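Local coordinates for protein PA4485 (Pseudomonas aeruginosa, PDB 4AVR) that probably acts as a lytic transglycosylase of the RlpA family, cleaving peptidoglycan glycan strands with a preference for naked ones that lack stem peptides, at residues T18-E22 with R56-R60. Residues are numbered along the deposited sequence.
Sequences TASGE and RINDR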
ATOM      1  N   THR A  18     -10.469   8.571  -5.103  1.00 11.33           N
ATOM      2  CA  THR A  18     -11.275   7.465  -4.638  1.00 11.62           C
ATOM      3  C   THR A  18     -12.634   7.520  -5.324  1.00 11.51           C
ATOM      4  O   THR A  18     -12.990   8.521  -5.967  1.00 11.91           O
ATOM      5  CB  THR A  18     -11.498   7.538  -3.110  1.00 10.71           C
ATOM      6  OG1 THR A  18     -12.281   8.694  -2.797  1.00 10.63           O
ATOM      7  CG2 THR A  18     -10.173   7.543  -2.337  1.00 11.83           C
ATOM      8  N   ALA A  19     -13.421   6.466  -5.149  1.00 12.31           N
ATOM      9  CA  ALA A  19     -14.768   6.414  -5.735  1.00 13.21           C
ATOM     10  C   ALA A  19     -15.677   7.514  -5.175  1.00 13.09           C
ATOM     11  O   ALA A  19     -16.610   7.944  -5.864  1.00 14.82           O
ATOM     12  CB  ALA A  19     -15.387   5.047  -5.504  1.00 14.44           C
ATOM     13  N   SER A  20     -15.423   7.970  -3.944  1.00 12.46           N
ATOM     14  CA  SER A  20     -16.203   9.058  -3.327  1.00 12.24           C
ATOM     15  C   SER A  20     -15.876  10.415  -3.901  1.00 12.10           C
ATOM     16  O   SER A  20     -16.574  11.407  -3.603  1.00 13.74           O
ATOM     17  CB  SER A  20     -15.953   9.182  -1.825  1.00 12.27           C
ATOM     18  OG  SER A  20     -14.659   9.693  -1.550  1.00 11.48           O
ATOM     19  N   GLY A  21     -14.791  10.493  -4.665  1.00 10.79           N
ATOM     20  CA  GLY A  21     -14.307  11.755  -5.185  1.00 11.06           C
ATOM     21  C   GLY A  21     -13.162  12.324  -4.392  1.00 10.41           C
ATOM     22  O   GLY A  21     -12.397  13.111  -4.930  1.00 12.14           O
ATOM     23  N   GLU A  22     -13.025  11.960  -3.120  1.00  9.99           N
ATOM     24  CA  GLU A  22     -11.910  12.481  -2.326  1.00  9.76           C
ATOM     25  C   GLU A  22     -10.614  11.927  -2.867  1.00  9.24           C
ATOM     26  O   GLU A  22     -10.538  10.764  -3.225  1.00 10.46           O
ATOM     27  CB  GLU A  22     -12.030  12.070  -0.864  1.00 10.51           C
ATOM     28  CG  GLU A  22     -13.251  12.647  -0.193  1.00 11.32           C
ATOM     29  CD  GLU A  22     -13.314  12.422   1.306  1.00 12.87           C
ATOM     30  OE1 GLU A  22     -12.459  11.674   1.859  1.00 12.57           O
ATOM     31  OE2 GLU A  22     -14.219  13.007   1.940  1.00 15.41           O
ATOM     32  N   ARG A  56     -13.923   6.102   8.224  1.00 10.27           N
ATOM     33  CA  ARG A  56     -15.021   6.610   7.409  1.00 10.75           C
ATOM     34  C   ARG A  56     -14.867   6.041   6.000  1.00 10.10           C
ATOM     35  O   ARG A  56     -13.784   6.121   5.410  1.00 10.51           O
ATOM     36  CB  ARG A  56     -14.879   8.147   7.389  1.00 13.37           C
ATOM     37  CG  ARG A  56     -15.828   8.925   6.518  1.00 13.12           C
ATOM     38  CD  ARG A  56     -15.593  10.419   6.715  1.00 14.72           C
ATOM     39  NE  ARG A  56     -14.246  10.899   6.341  1.00 14.95           N
ATOM     40  CZ  ARG A  56     -13.898  11.261   5.111  1.00 14.91           C
ATOM     41  NH1 ARG A  56     -14.770  11.201   4.108  1.00 16.66           N
ATOM     42  NH2 ARG A  56     -12.676  11.707   4.875  1.00 15.48           N
ATOM     43  N   ILE A  57     -15.937   5.482   5.429  1.00  9.93           N
ATOM     44  CA  ILE A  57     -15.880   4.870   4.105  1.00  9.94           C
ATOM     45  C   ILE A  57     -15.858   5.961   3.022  1.00  9.74           C
ATOM     46  O   ILE A  57     -16.742   6.821   2.978  1.00 11.19           O
ATOM     47  CB  ILE A  57     -17.069   3.906   3.862  1.00 10.74           C
ATOM     48  CG1 ILE A  57     -17.102   2.822   4.960  1.00 10.95           C
ATOM     49  CG2 ILE A  57     -17.013   3.322   2.453  1.00 11.60           C
ATOM     50  CD1 ILE A  57     -15.800   2.046   5.139  1.00 11.55           C
ATOM     51  N   ASN A  58     -14.860   5.912   2.155  1.00  9.39           N
ATOM     52  CA  ASN A  58     -14.777   6.859   1.036  1.00  9.89           C
ATOM     53  C   ASN A  58     -14.334   6.219  -0.274  1.00  9.57           C
ATOM     54  O   ASN A  58     -13.998   6.935  -1.203  1.00 10.28           O
ATOM     55  CB  ASN A  58     -13.908   8.085   1.386  1.00 10.30           C
ATOM     56  CG  ASN A  58     -12.435   7.783   1.316  1.00 10.38           C
ATOM     57  OD1 ASN A  58     -12.040   6.621   1.254  1.00 10.44           O
ATOM     58  ND2 ASN A  58     -11.607   8.834   1.310  1.00 11.07           N
ATOM     59  N   ASP A  59     -14.348   4.891  -0.370  1.00  9.40           N
ATOM     60  CA  ASP A  59     -13.851   4.237  -1.572  1.00  9.69           C
ATOM     61  C   ASP A  59     -14.476   2.859  -1.721  1.00  9.72           C
ATOM     62  O   ASP A  59     -15.062   2.326  -0.775  1.00 10.11           O
ATOM     63  CB  ASP A  59     -12.316   4.134  -1.522  1.00  9.71           C
ATOM     64  CG  ASP A  59     -11.652   4.048  -2.896  1.00 10.61           C
ATOM     65  OD1 ASP A  59     -12.330   4.110  -3.942  1.00 11.11           O
ATOM     66  OD2 ASP A  59     -10.405   3.932  -2.917  1.00 12.39           O
ATOM     67  N   ARG A  60     -14.333   2.314  -2.924  1.00 10.67           N
ATOM     68  CA  ARG A  60     -14.739   0.969  -3.263  1.00 11.53           C
ATOM     69  C   ARG A  60     -13.513   0.078  -3.397  1.00 12.07           C
ATOM     70  O   ARG A  60     -12.393   0.479  -3.098  1.00 13.85           O
ATOM     71  CB  ARG A  60     -15.624   0.989  -4.529  1.00 12.12           C
ATOM     72  CG  ARG A  60     -16.910   1.785  -4.349  1.00 13.56           C
ATOM     73  CD  ARG A  60     -17.804   1.165  -3.294  1.00 14.67           C
ATOM     74  NE  ARG A  60     -18.982   1.980  -3.025  1.00 14.61           N
ATOM     75  CZ  ARG A  60     -19.544   2.113  -1.820  1.00 12.96           C
ATOM     76  NH1 ARG A  60     -19.043   1.479  -0.763  1.00 12.75           N
ATOM     77  NH2 ARG A  60     -20.603   2.899  -1.646  1.00 15.96           N
TER
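A single carbonyl oxygen, N58 O, draws three polar groups of the 18-22 loop around itself. S20 N donates a hydrogen bond to it at 3.3 Å, S20 OG donates to it at 2.9 Å, and T18 OG1 lies 2.9 Å from it, although the single hydroxyl proton of T18 has a second acceptor within reach, E22 O, 2.7 Å from T18 OG1. The contact belongs to the double-psi beta-barrel of RlpA proteins: the end of strand 52-59, hydrogen-bonded through its backbone to strand 30-32, is covered by the long loop that runs from strand 2-8 to strand 30-32. A type I turn from T18 to G21 shapes this loop, with G21 N hydrogen-bonded to T18 O at 3.0 Å. G21 sits at phi 100° and psi -24°, where a CB would be jammed against the carbonyl oxygen of S20. An ST turn overlaps the beta turn, S20 OG accepting from E22 N at 3.2 Å while also donating to the strand.

On one flank of this hub, D59 turns its carboxylate to the loop: D59 OD1 accepts a nearly linear hydrogen bond from A19 N (2.9 Å, 168°), whereas OD2 is held by Y9. A19 CB meanwhile packs on R60 CG at 3.8 Å, and the guanidinium of R60 reaches on to the carbonyls of H33 and L36. At the other flank an extended E22 side chain forms a two-pronged salt bridge with R56, pairing R56 NH1 with E22 OE2 at 2.9 Å and R56 NH2 with E22 OE1 at 3.0 Å. That second oxygen, E22 OE1, also accepts from N58 ND2 at 3.0 Å with an N-H...O angle of 167°.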